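Local coordinates for 3-oxoacyl-[acyl-carrier-protein] synthase 2 (PDB 4JGA) that probably catalyses the elongating condensation step of bacterial fatty acid synthesis, joining malonyl-ACP to a growing acyl chain on acyl carrier protein, at residues M198-Y203 with M310-I315; S35-I40 with S376-R381; L88-K93 with S152-P157; E107-L112 with L270-K275. All coordinates share one frame; numbering follows the deposited sequence.

Contact 2 opens first, at residues 35-40, and closes last, at 376-381, so its loop encloses the other three and brings together helices of the N- and C-terminal family regions. Within it, 88-93 opens contact 3 and 107-112 opens contact 4 before 152-157 closes contact 3: these two loops cross. Residues 198-203 then open contact 1, and 270-275 close contact 4 ahead of 310-315, making a second crossing, while contacts 3 and 1 follow in series. Contact 3 joins the turns at helices 85-89 and 155-159, contact 4 the ends of helices 93-109 and 266-271, and contact 1 helix 187-200 with helix 300-312. Contacts 1 and 3, with centres about 37 Å apart, both reach the second subunit.

Contact 1. Residues M198-Y203 with M310-I315; sequences MIKHGY and MLDATI
D312 of helix 300-312 and K200 of helix 187-200 meet across a gap of 12.1 Å between their CA atoms, and only 42 Å² of surface is buried, which marks a surface contact made by one lysine and one aspartate. Along 310-315, M310 precedes the meeting point and turns its side chain into the protein, against L344 and F345 of helix 331-345. Of this segment, D312 alone touches K200. Its CG stands anti to the backbone N (chi1 -176°), which brings the carboxylate nearer to the lysine, and OD1 comes within 3.7 Å of K200 NZ, a long salt bridge. A water bridges the pair: it accepts from K200 NZ at 2.8 Å and donates to D312 OD2 at 2.6 Å. The lysine spans its share of the gap with an extended chain, and the two side chains run past each other in opposite directions. The last turn closes in a Schellman motif around T314, at positive phi: T314 N bonds to L311 O and I315 N to M310 O; the other segment ends alike, with G202 at positive phi. D312 OD2 also accepts from Y283 N and forms a salt bridge with R197, whereas K200 NZ bonds to Y203 OH of the second subunit. The contact thus lies at the dimer interface, where H201 stacks on H201 of the second subunit. On the inner side of helix 187-200, the buried I199 packs on strands 206-213 and 257-265, and Y283 belongs to strand 278-287, all of the central mixed sheet.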
loop_
_atom_site.group_PDB
_atom_site.type_symbol
_atom_site.label_atom_id
_atom_site.label_comp_id
_atom_site.label_asym_id
_atom_site.label_seq_id
_atom_site.Cartn_x
_atom_site.Cartn_y
_atom_site.Cartn_z
ATOM N N MET A 198 4.961 -5.323 13.372
ATOM C CA MET A 198 4.022 -4.602 14.214
ATOM C C MET A 198 3.828 -5.283 15.596
ATOM O O MET A 198 3.819 -4.607 16.634
ATOM C CB MET A 198 2.707 -4.474 13.486
ATOM C CG MET A 198 1.669 -3.641 14.191
ATOM S SD MET A 198 1.699 -1.935 13.619
ATOM C CE MET A 198 1.086 -2.266 11.948
ATOM N N ILE A 199 3.691 -6.610 15.587
ATOM C CA ILE A 199 3.531 -7.397 16.789
ATOM C C ILE A 199 4.851 -7.479 17.535
ATOM O O ILE A 199 4.878 -7.271 18.744
ATOM C CB ILE A 199 2.996 -8.795 16.467
ATOM C CG1 ILE A 199 1.585 -8.667 15.875
ATOM C CG2 ILE A 199 2.932 -9.645 17.732
ATOM C CD1 ILE A 199 0.983 -9.953 15.353
ATOM N N LYS A 200 5.934 -7.721 16.809
ATOM C CA LYS A 200 7.283 -7.838 17.389
ATOM C C LYS A 200 7.607 -6.654 18.259
ATOM O O LYS A 200 8.161 -6.814 19.349
ATOM C CB LYS A 200 8.333 -7.937 16.292
ATOM C CG LYS A 200 9.767 -8.077 16.746
ATOM C CD LYS A 200 10.683 -8.198 15.524
ATOM C CE LYS A 200 12.152 -8.276 15.906
ATOM N NZ LYS A 200 12.971 -8.135 14.667
ATOM N N HIS A 201 7.239 -5.468 17.801
ATOM C CA HIS A 201 7.604 -4.239 18.510
ATOM C C HIS A 201 6.498 -3.711 19.389
ATOM O O HIS A 201 6.599 -2.623 19.895
ATOM C CB HIS A 201 8.131 -3.196 17.496
ATOM C CG HIS A 201 9.356 -3.655 16.776
ATOM N ND1 HIS A 201 10.530 -3.935 17.439
ATOM C CD2 HIS A 201 9.574 -3.978 15.478
ATOM C CE1 HIS A 201 11.435 -4.366 16.581
ATOM N NE2 HIS A 201 10.873 -4.420 15.390
ATOM N N GLY A 202 5.419 -4.469 19.571
ATOM C CA GLY A 202 4.475 -4.178 20.654
ATOM C C GLY A 202 3.278 -3.307 20.301
ATOM O O GLY A 202 2.503 -2.945 21.174
ATOM N N TYR A 203 3.097 -3.016 19.020
ATOM C CA TYR A 203 2.024 -2.133 18.599
ATOM C C TYR A 203 0.687 -2.829 18.372
ATOM O O TYR A 203 -0.316 -2.167 18.153
ATOM C CB TYR A 203 2.441 -1.390 17.325
ATOM C CG TYR A 203 3.744 -0.646 17.480
ATOM C CD1 TYR A 203 3.870 0.389 18.395
ATOM C CD2 TYR A 203 4.855 -0.999 16.730
ATOM C CE1 TYR A 203 5.079 1.071 18.550
ATOM C CE2 TYR A 203 6.054 -0.320 16.855
ATOM C CZ TYR A 203 6.168 0.707 17.761
ATOM O OH TYR A 203 7.377 1.327 17.880
ATOM N N MET A 310 17.357 -14.556 7.064
ATOM C CA MET A 310 18.032 -15.541 7.920
ATOM C C MET A 310 18.840 -14.903 9.024
ATOM O O MET A 310 18.816 -15.379 10.155
ATOM C CB MET A 310 18.886 -16.472 7.070
ATOM C CG MET A 310 18.042 -17.428 6.252
ATOM S SD MET A 310 19.035 -18.631 5.371
ATOM C CE MET A 310 19.887 -17.644 4.177
ATOM N N LEU A 311 19.519 -13.799 8.710
ATOM C CA LEU A 311 20.188 -13.037 9.751
ATOM C C LEU A 311 19.185 -12.502 10.784
ATOM O O LEU A 311 19.423 -12.558 11.988
ATOM C CB LEU A 311 21.032 -11.892 9.150
ATOM C CG LEU A 311 22.281 -12.332 8.369
ATOM C CD1 LEU A 311 22.921 -11.126 7.685
ATOM C CD2 LEU A 311 23.332 -13.032 9.257
ATOM N N ASP A 312 18.079 -11.981 10.298
ATOM C CA ASP A 312 17.001 -11.453 11.138
ATOM C C ASP A 312 16.485 -12.599 12.054
ATOM O O ASP A 312 16.265 -12.387 13.240
ATOM C CB ASP A 312 15.882 -10.886 10.235
ATOM C CG ASP A 312 14.740 -10.222 11.013
ATOM O OD1 ASP A 312 15.036 -9.534 11.976
ATOM O OD2 ASP A 312 13.544 -10.400 10.665
ATOM N N ALA A 313 16.382 -13.811 11.502
ATOM C CA ALA A 313 15.983 -15.021 12.259
ATOM C C ALA A 313 17.044 -15.609 13.194
ATOM O O ALA A 313 16.749 -16.538 13.977
ATOM C CB ALA A 313 15.558 -16.084 11.286
ATOM N N THR A 314 18.269 -15.073 13.117
ATOM C CA THR A 314 19.438 -15.622 13.768
ATOM C C THR A 314 19.588 -17.132 13.484
ATOM O O THR A 314 19.895 -17.912 14.360
ATOM C CB THR A 314 19.474 -15.275 15.274
ATOM O OG1 THR A 314 18.382 -15.908 15.936
ATOM C CG2 THR A 314 19.275 -13.797 15.488
ATOM N N ILE A 315 19.401 -17.520 12.224
ATOM C CA ILE A 315 19.753 -18.862 11.782
ATOM C C ILE A 315 20.818 -18.815 10.687
ATOM O O ILE A 315 21.112 -17.745 10.114
ATOM C CB ILE A 315 18.527 -19.627 11.252
ATOM C CG1 ILE A 315 17.995 -19.000 9.954
ATOM C CG2 ILE A 315 17.432 -19.668 12.298
ATOM C CD1 ILE A 315 16.977 -19.883 9.263
HETATM O O HOH W 1 11.877 -9.565 12.546
#

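Contact 2. Residues S35-I40 with S376-R381; sequences SSWKNI and SALAIR
W37 lays its indole against L378 where two helices of the thiolase fold cross, helix 33-41 near the N terminus and helix 368-382 of the C-terminal half. Their short segments cross at -73° with axes 11.5 Å apart, a separation that the large ring spans. The apolar part is a CH-pi contact: L378 CB stands 3.6 Å from the centroid of the six-membered ring of W37, over its face. L378 CD1 continues along the indole to within 3.8 Å of W37 CG, while the far end of the ring reaches A379, with W37 CH2 4.5 Å from A379 CB. With CG anti to the backbone N (chi1 -180°), the indole extends toward helix 368-382. Polar groups frame this buried packing. The indole N-H is satisfied by a hydrogen bond from W37 NE1 to D382 OD2, which also helps to fix the ring's rotation. At the exposed side the R381 guanidinium is turned 78° from the ring plane, its NH2 at 3.8 Å from W37 CD1. L378 thus serves both flat groups, with its CD2 3.5 Å above the centre of the R381 guanidinium plane.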
loop_
_atom_site.group_PDB
_atom_site.type_symbol
_atom_site.label_atom_id
_atom_site.label_comp_id
_atom_site.label_asym_id
_atom_site.label_seq_id
_atom_site.Cartn_x
_atom_site.Cartn_y
_atom_site.Cartn_z
ATOM N N SER A 35 -9.071 -27.822 0.748
ATOM C CA SER A 35 -9.187 -28.257 -0.631
ATOM C C SER A 35 -7.961 -27.771 -1.437
ATOM O O SER A 35 -7.421 -28.542 -2.221
ATOM C CB SER A 35 -10.505 -27.780 -1.244
ATOM O OG SER A 35 -10.571 -26.364 -1.243
ATOM N N SER A 36 -7.528 -26.515 -1.238
ATOM C CA SER A 36 -6.371 -25.987 -1.972
ATOM C C SER A 36 -5.117 -26.846 -1.708
ATOM O O SER A 36 -4.396 -27.212 -2.631
ATOM C CB SER A 36 -6.070 -24.523 -1.604
ATOM O OG SER A 36 -7.114 -23.645 -1.943
ATOM N N TRP A 37 -4.867 -27.153 -0.434
ATOM C CA TRP A 37 -3.631 -27.825 -0.025
ATOM C C TRP A 37 -3.642 -29.272 -0.485
ATOM O O TRP A 37 -2.628 -29.745 -0.982
ATOM C CB TRP A 37 -3.422 -27.707 1.485
ATOM C CG TRP A 37 -2.200 -28.347 2.001
ATOM C CD1 TRP A 37 -2.126 -29.356 2.936
ATOM C CD2 TRP A 37 -0.857 -28.060 1.617
ATOM N NE1 TRP A 37 -0.822 -29.700 3.140
ATOM C CE2 TRP A 37 -0.022 -28.921 2.349
ATOM C CE3 TRP A 37 -0.280 -27.144 0.733
ATOM C CZ2 TRP A 37 1.372 -28.885 2.228
ATOM C CZ3 TRP A 37 1.077 -27.115 0.604
ATOM C CH2 TRP A 37 1.899 -27.975 1.335
ATOM N N LYS A 38 -4.783 -29.967 -0.368
ATOM C CA LYS A 38 -4.872 -31.322 -0.934
ATOM C C LYS A 38 -4.518 -31.298 -2.425
ATOM O O LYS A 38 -3.741 -32.131 -2.896
ATOM C CB LYS A 38 -6.251 -31.993 -0.711
ATOM N N ASN A 39 -5.089 -30.357 -3.174
ATOM C CA ASN A 39 -4.813 -30.291 -4.616
ATOM C C ASN A 39 -3.381 -29.935 -4.977
ATOM O O ASN A 39 -2.810 -30.518 -5.917
ATOM C CB ASN A 39 -5.798 -29.367 -5.325
ATOM C CG ASN A 39 -7.151 -30.026 -5.490
ATOM O OD1 ASN A 39 -7.242 -31.243 -5.584
ATOM N ND2 ASN A 39 -8.187 -29.239 -5.513
ATOM N N ILE A 40 -2.785 -29.018 -4.207
ATOM C CA ILE A 40 -1.372 -28.696 -4.379
ATOM C C ILE A 40 -0.510 -29.936 -4.203
ATOM O O ILE A 40 0.294 -30.307 -5.082
ATOM C CB ILE A 40 -0.913 -27.621 -3.383
ATOM C CG1 ILE A 40 -1.478 -26.241 -3.768
ATOM C CG2 ILE A 40 0.606 -27.594 -3.260
ATOM C CD1 ILE A 40 -0.938 -25.641 -5.057
ATOM N N SER A 376 3.793 -22.680 2.831
ATOM C CA SER A 376 5.027 -22.885 3.591
ATOM C C SER A 376 4.749 -23.395 5.016
ATOM O O SER A 376 5.385 -24.361 5.482
ATOM C CB SER A 376 5.871 -21.604 3.606
ATOM O OG SER A 376 6.315 -21.243 2.288
ATOM N N ALA A 377 3.757 -22.789 5.668
ATOM C CA ALA A 377 3.321 -23.245 6.959
ATOM C C ALA A 377 2.746 -24.668 6.905
ATOM O O ALA A 377 2.943 -25.461 7.816
ATOM C CB ALA A 377 2.293 -22.283 7.513
ATOM N N LEU A 378 1.973 -24.958 5.873
ATOM C CA LEU A 378 1.383 -26.287 5.724
ATOM C C LEU A 378 2.445 -27.347 5.420
ATOM O O LEU A 378 2.297 -28.476 5.811
ATOM C CB LEU A 378 0.270 -26.275 4.649
ATOM C CG LEU A 378 -0.945 -25.433 5.043
ATOM C CD1 LEU A 378 -1.819 -25.089 3.847
ATOM C CD2 LEU A 378 -1.767 -26.150 6.064
ATOM N N ALA A 379 3.504 -26.977 4.700
ATOM C CA ALA A 379 4.609 -27.913 4.472
ATOM C C ALA A 379 5.222 -28.364 5.803
ATOM O O ALA A 379 5.635 -29.517 5.958
ATOM C CB ALA A 379 5.683 -27.299 3.583
ATOM N N ILE A 380 5.279 -27.438 6.755
ATOM C CA ILE A 380 5.739 -27.762 8.103
ATOM C C ILE A 380 4.707 -28.644 8.793
ATOM O O ILE A 380 5.061 -29.654 9.390
ATOM C CB ILE A 380 5.952 -26.508 8.962
ATOM C CG1 ILE A 380 7.224 -25.796 8.527
ATOM C CG2 ILE A 380 6.053 -26.854 10.442
ATOM C CD1 ILE A 380 7.330 -24.359 9.028
ATOM N N ARG A 381 3.432 -28.245 8.730
ATOM C CA ARG A 381 2.377 -29.053 9.387
ATOM C C ARG A 381 2.382 -30.508 8.895
ATOM O O ARG A 381 2.284 -31.428 9.713
ATOM C CB ARG A 381 0.988 -28.462 9.198
ATOM C CG ARG A 381 -0.047 -29.134 10.101
ATOM C CD ARG A 381 -1.487 -28.810 9.723
ATOM N NE ARG A 381 -1.820 -29.403 8.441
ATOM C CZ ARG A 381 -2.908 -29.120 7.733
ATOM N NH1 ARG A 381 -3.818 -28.273 8.184
ATOM N NH2 ARG A 381 -3.086 -29.703 6.558
#

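Contact 3. Residues L88-K93 with S152-P157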
loop_
_atom_site.group_PDB
_atom_site.type_symbol
_atom_site.label_atom_id
_atom_site.label_comp_id
_atom_site.label_asym_id
_atom_site.label_seq_id
_atom_site.Cartn_x
_atom_site.Cartn_y
_atom_site.Cartn_z
ATOM N N LEU A 88 -21.229 -6.060 -0.075
ATOM C CA LEU A 88 -20.002 -6.709 -0.472
ATOM C C LEU A 88 -20.007 -6.900 -1.986
ATOM O O LEU A 88 -18.943 -6.815 -2.627
ATOM C CB LEU A 88 -19.813 -8.054 0.268
ATOM C CG LEU A 88 -18.536 -8.835 -0.059
ATOM C CD1 LEU A 88 -17.306 -7.959 0.122
ATOM C CD2 LEU A 88 -18.362 -10.095 0.785
ATOM N N SER A 89 -21.193 -7.165 -2.548
ATOM C CA SER A 89 -21.295 -7.468 -3.985
ATOM C C SER A 89 -20.956 -6.246 -4.872
ATOM O O SER A 89 -20.574 -6.419 -6.016
ATOM C CB SER A 89 -22.666 -8.006 -4.361
ATOM O OG SER A 89 -23.635 -6.995 -4.224
ATOM N N LYS A 90 -21.005 -5.042 -4.306
ATOM C CA LYS A 90 -20.643 -3.814 -5.025
ATOM C C LYS A 90 -19.138 -3.614 -5.134
ATOM O O LYS A 90 -18.682 -2.816 -5.935
ATOM C CB LYS A 90 -21.196 -2.599 -4.293
ATOM C CG LYS A 90 -22.641 -2.737 -3.896
ATOM C CD LYS A 90 -23.524 -2.685 -5.091
ATOM C CE LYS A 90 -24.958 -2.609 -4.601
ATOM N NZ LYS A 90 -25.818 -3.017 -5.716
ATOM N N MET A 91 -18.376 -4.304 -4.279
ATOM C CA MET A 91 -16.926 -4.172 -4.227
ATOM C C MET A 91 -16.269 -4.962 -5.350
ATOM O O MET A 91 -16.877 -5.868 -5.913
ATOM C CB MET A 91 -16.405 -4.667 -2.870
ATOM C CG MET A 91 -17.122 -4.070 -1.642
ATOM S SD MET A 91 -17.086 -2.271 -1.529
ATOM C CE MET A 91 -15.487 -2.010 -0.903
ATOM N N ASP A 92 -15.034 -4.591 -5.696
ATOM C CA ASP A 92 -14.252 -5.347 -6.654
ATOM C C ASP A 92 -14.001 -6.775 -6.118
ATOM O O ASP A 92 -13.901 -7.006 -4.904
ATOM C CB ASP A 92 -12.913 -4.670 -6.929
ATOM C CG ASP A 92 -12.195 -5.264 -8.130
ATOM O OD1 ASP A 92 -12.557 -4.859 -9.275
ATOM O OD2 ASP A 92 -11.328 -6.167 -7.943
ATOM N N LYS A 93 -13.892 -7.711 -7.038
ATOM C CA LYS A 93 -13.599 -9.098 -6.704
ATOM C C LYS A 93 -12.353 -9.315 -5.870
ATOM O O LYS A 93 -12.335 -10.253 -5.099
ATOM C CB LYS A 93 -13.493 -9.950 -7.966
ATOM C CG LYS A 93 -14.856 -10.302 -8.505
ATOM C CD LYS A 93 -14.829 -10.540 -9.992
ATOM C CE LYS A 93 -14.146 -11.823 -10.358
ATOM N NZ LYS A 93 -15.200 -12.707 -10.909
ATOM N N SER A 152 -21.732 4.696 -10.189
ATOM C CA SER A 152 -22.278 4.178 -8.928
ATOM C C SER A 152 -21.706 4.955 -7.741
ATOM O O SER A 152 -20.509 5.277 -7.697
ATOM C CB SER A 152 -21.895 2.706 -8.734
ATOM O OG SER A 152 -22.251 2.244 -7.447
ATOM N N PRO A 153 -22.558 5.213 -6.743
ATOM C CA PRO A 153 -22.072 5.732 -5.457
ATOM C C PRO A 153 -20.991 4.838 -4.822
ATOM O O PRO A 153 -20.167 5.328 -4.064
ATOM C CB PRO A 153 -23.344 5.747 -4.580
ATOM C CG PRO A 153 -24.499 5.733 -5.550
ATOM C CD PRO A 153 -24.024 4.979 -6.751
ATOM N N PHE A 154 -21.002 3.540 -5.119
ATOM C CA PHE A 154 -20.030 2.629 -4.535
ATOM C C PHE A 154 -18.664 2.593 -5.259
ATOM O O PHE A 154 -17.754 1.914 -4.797
ATOM C CB PHE A 154 -20.610 1.214 -4.514
ATOM C CG PHE A 154 -21.680 1.034 -3.517
ATOM C CD1 PHE A 154 -21.370 0.647 -2.219
ATOM C CD2 PHE A 154 -22.996 1.246 -3.857
ATOM C CE1 PHE A 154 -22.374 0.462 -1.282
ATOM C CE2 PHE A 154 -24.009 1.088 -2.931
ATOM C CZ PHE A 154 -23.705 0.690 -1.638
ATOM N N PHE A 155 -18.506 3.332 -6.370
ATOM C CA PHE A 155 -17.294 3.227 -7.182
ATOM C C PHE A 155 -15.971 3.427 -6.402
ATOM O O PHE A 155 -15.069 2.566 -6.459
ATOM C CB PHE A 155 -17.341 4.190 -8.369
ATOM C CG PHE A 155 -16.051 4.236 -9.143
ATOM C CD1 PHE A 155 -15.508 3.066 -9.686
ATOM C CD2 PHE A 155 -15.332 5.432 -9.266
ATOM C CE1 PHE A 155 -14.294 3.101 -10.347
ATOM C CE2 PHE A 155 -14.130 5.470 -9.944
ATOM C CZ PHE A 155 -13.599 4.303 -10.494
ATOM N N ILE A 156 -15.853 4.529 -5.667
ATOM C CA ILE A 156 -14.589 4.812 -4.973
ATOM C C ILE A 156 -14.244 3.725 -3.960
ATOM O O ILE A 156 -13.200 3.075 -4.096
ATOM C CB ILE A 156 -14.557 6.228 -4.353
ATOM C CG1 ILE A 156 -14.650 7.294 -5.455
ATOM C CG2 ILE A 156 -13.291 6.406 -3.531
ATOM C CD1 ILE A 156 -13.476 7.303 -6.420
ATOM N N PRO A 157 -15.101 3.490 -2.941
ATOM C CA PRO A 157 -14.708 2.415 -1.993
ATOM C C PRO A 157 -14.501 1.037 -2.654
ATOM O O PRO A 157 -13.640 0.237 -2.221
ATOM C CB PRO A 157 -15.872 2.404 -0.959
ATOM C CG PRO A 157 -17.021 3.072 -1.645
ATOM C CD PRO A 157 -16.373 4.118 -2.545
#
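K90 and F154 approach to 6.5 Å between CA atoms and M91 and P157 to 7.3 Å, so the turn leaving helix 85-89 runs beside the turn that enters helix 155-159. The first pair meets at a ring face. K90 CG lies over the centre of the F154 ring, 3.8 Å from the centroid and only 7° off the normal, a CH-pi contact made by the aliphatic part of the lysine. K90 CB also sits 3.7 Å from F154 CG, and a bend at chi2 (-70°) carries the rest of the chain across the ring, its ammonium end leading away from the other segment. The backbone carrying the ring is fixed by a capping bond within the type I turn S152 to F155: F154 N donates to S152 OG at 2.9 Å, and S152 OG lies in the ring plane at its edge. The second pair is more deeply buried. M91 is bent at chi2 and chi3, which curls its methyl toward P157; CE comes to 3.2 Å from P157 O and to 4.4 Å from P157 CB. Next to it D92 N-caps helix 93-109, its OD2 accepting from F94 N while OD1 accepts from M135 N. Backbone hydrogen bonding joins D92 to A158, just past P157. M91 and P157 both rest on L163 of helix 163-172, F155 packs against helix 133-146, and M91 touches M292 of the second subunit, which places the contact among N-terminal-region helices at the dimer interface.

Contact 4. Residues E107-L112 with L270-K275; sequences EDSGWL and LNRGAK
R272 grips the backbone carbonyl of S109 at the C-terminal end of helix 93-109, where an ST turn closes the helix: S109 OG accepts from W111 N at 3.1 Å and is also hydrogen-bonded to V106 O. The other segment leaves helix 266-271 through a Schellman motif with G273 at positive phi. The tight part is the guanidinium. Its NH1 and NH2 both donate end-on to the single acceptor S109 O, at 2.9 Å and 3.0 Å, and that oxygen lies 3° out of the guanidinium plane. The bonds differ at the acceptor: NH1 is tilted 18° from the S109 carbonyl plane, whereas NH2 stands well above it. A positive group here would probably offset the partial negative charge at the helix end. A274 CB covers one face of the guanidinium and W111 CB lies over the opposite face, offset toward the rim. R272 reaches this slot with a chain extended from CG to NE, and its NE forms a salt bridge with E264. Packing is looser toward solvent, where the exposed G110 lends little more than its carbonyl carbon, 3.8 Å from R272 NH1. The indole belongs to the tight side, its NE1 hydrogen-bonded to T122 OG1 and its ring edge-to-face with H268. It crosses the arginine chain at about a right angle, W111 CE3 lying 3.5 Å from R272 NE and 3.6 Å from R272 CD.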
loop_
_atom_site.group_PDB
_atom_site.type_symbol
_atom_site.label_atom_id
_atom_site.label_comp_id
_atom_site.label_asym_id
_atom_site.label_seq_id
_atom_site.Cartn_x
_atom_site.Cartn_y
_atom_site.Cartn_z
ATOM N N GLU A 107 -11.841 -17.189 11.530
ATOM C CA GLU A 107 -12.571 -18.315 12.118
ATOM C C GLU A 107 -11.630 -19.468 12.498
ATOM O O GLU A 107 -11.793 -20.050 13.550
ATOM C CB GLU A 107 -13.675 -18.784 11.197
ATOM C CG GLU A 107 -14.820 -17.789 11.123
ATOM C CD GLU A 107 -15.998 -18.287 10.285
ATOM O OE1 GLU A 107 -15.883 -19.422 9.723
ATOM O OE2 GLU A 107 -17.027 -17.545 10.163
ATOM N N ASP A 108 -10.620 -19.753 11.674
ATOM C CA ASP A 108 -9.662 -20.788 11.981
ATOM C C ASP A 108 -8.924 -20.453 13.296
ATOM O O ASP A 108 -8.685 -21.317 14.130
ATOM C CB ASP A 108 -8.674 -20.922 10.815
ATOM C CG ASP A 108 -7.610 -21.983 11.056
ATOM O OD1 ASP A 108 -7.988 -23.046 11.586
ATOM O OD2 ASP A 108 -6.421 -21.762 10.681
ATOM N N SER A 109 -8.574 -19.182 13.484
ATOM C CA SER A 109 -7.826 -18.778 14.665
ATOM C C SER A 109 -8.650 -18.734 15.943
ATOM O O SER A 109 -8.090 -18.697 17.030
ATOM C CB SER A 109 -7.219 -17.398 14.463
ATOM O OG SER A 109 -8.236 -16.421 14.474
ATOM N N GLY A 110 -9.964 -18.671 15.816
ATOM C CA GLY A 110 -10.827 -18.533 16.980
ATOM C C GLY A 110 -10.790 -17.148 17.610
ATOM O O GLY A 110 -11.424 -16.918 18.644
ATOM N N TRP A 111 -10.110 -16.190 16.967
ATOM C CA TRP A 111 -9.996 -14.869 17.548
ATOM C C TRP A 111 -11.175 -14.023 17.116
ATOM O O TRP A 111 -11.195 -13.431 16.037
ATOM C CB TRP A 111 -8.688 -14.232 17.135
ATOM C CG TRP A 111 -8.458 -12.885 17.736
ATOM C CD1 TRP A 111 -8.360 -11.686 17.053
ATOM C CD2 TRP A 111 -8.297 -12.572 19.113
ATOM N NE1 TRP A 111 -8.172 -10.652 17.935
ATOM C CE2 TRP A 111 -8.133 -11.163 19.208
ATOM C CE3 TRP A 111 -8.318 -13.331 20.287
ATOM C CZ2 TRP A 111 -7.970 -10.500 20.435
ATOM C CZ3 TRP A 111 -8.140 -12.672 21.512
ATOM C CH2 TRP A 111 -7.960 -11.262 21.568
ATOM N N LEU A 112 -12.194 -13.993 17.959
ATOM C CA LEU A 112 -13.416 -13.233 17.692
ATOM C C LEU A 112 -13.748 -12.402 18.931
ATOM O O LEU A 112 -14.812 -12.567 19.499
ATOM C CB LEU A 112 -14.592 -14.177 17.452
ATOM C CG LEU A 112 -14.760 -14.873 16.094
ATOM C CD1 LEU A 112 -15.163 -13.861 15.052
ATOM C CD2 LEU A 112 -13.521 -15.663 15.658
ATOM N N LEU A 270 -0.737 -18.399 23.467
ATOM C CA LEU A 270 -0.698 -19.460 24.477
ATOM C C LEU A 270 -1.746 -19.278 25.559
ATOM O O LEU A 270 -2.409 -20.225 25.933
ATOM C CB LEU A 270 0.668 -19.554 25.153
ATOM C CG LEU A 270 1.808 -19.993 24.246
ATOM C CD1 LEU A 270 3.140 -19.843 24.989
ATOM C CD2 LEU A 270 1.583 -21.418 23.751
ATOM N N ASN A 271 -1.883 -18.054 26.049
ATOM C CA ASN A 271 -2.830 -17.755 27.106
ATOM C C ASN A 271 -4.268 -18.084 26.761
ATOM O O ASN A 271 -5.028 -18.400 27.680
ATOM C CB ASN A 271 -2.756 -16.293 27.524
ATOM C CG ASN A 271 -1.514 -15.988 28.348
ATOM O OD1 ASN A 271 -0.854 -16.892 28.881
ATOM N ND2 ASN A 271 -1.178 -14.713 28.443
ATOM N N ARG A 272 -4.648 -17.990 25.481
ATOM C CA ARG A 272 -6.022 -18.298 25.079
ATOM C C ARG A 272 -6.169 -19.673 24.448
ATOM O O ARG A 272 -7.229 -20.011 23.973
ATOM C CB ARG A 272 -6.569 -17.220 24.132
ATOM C CG ARG A 272 -6.077 -17.303 22.707
ATOM C CD ARG A 272 -6.674 -16.142 21.904
ATOM N NE ARG A 272 -6.197 -16.157 20.537
ATOM C CZ ARG A 272 -6.709 -16.912 19.560
ATOM N NH1 ARG A 272 -7.765 -17.711 19.769
ATOM N NH2 ARG A 272 -6.168 -16.871 18.370
ATOM N N GLY A 273 -5.119 -20.482 24.462
ATOM C CA GLY A 273 -5.168 -21.832 23.890
ATOM C C GLY A 273 -5.208 -21.886 22.364
ATOM O O GLY A 273 -5.761 -22.806 21.809
ATOM N N ALA A 274 -4.623 -20.918 21.680
ATOM C CA ALA A 274 -4.731 -20.861 20.217
ATOM C C ALA A 274 -4.030 -22.048 19.560
ATOM O O ALA A 274 -3.042 -22.538 20.088
ATOM C CB ALA A 274 -4.102 -19.578 19.705
ATOM N N LYS A 275 -4.502 -22.470 18.389
ATOM C CA LYS A 275 -3.727 -23.372 17.532
ATOM C C LYS A 275 -2.508 -22.580 17.014
ATOM O O LYS A 275 -2.616 -21.387 16.666
ATOM C CB LYS A 275 -4.574 -23.849 16.347
#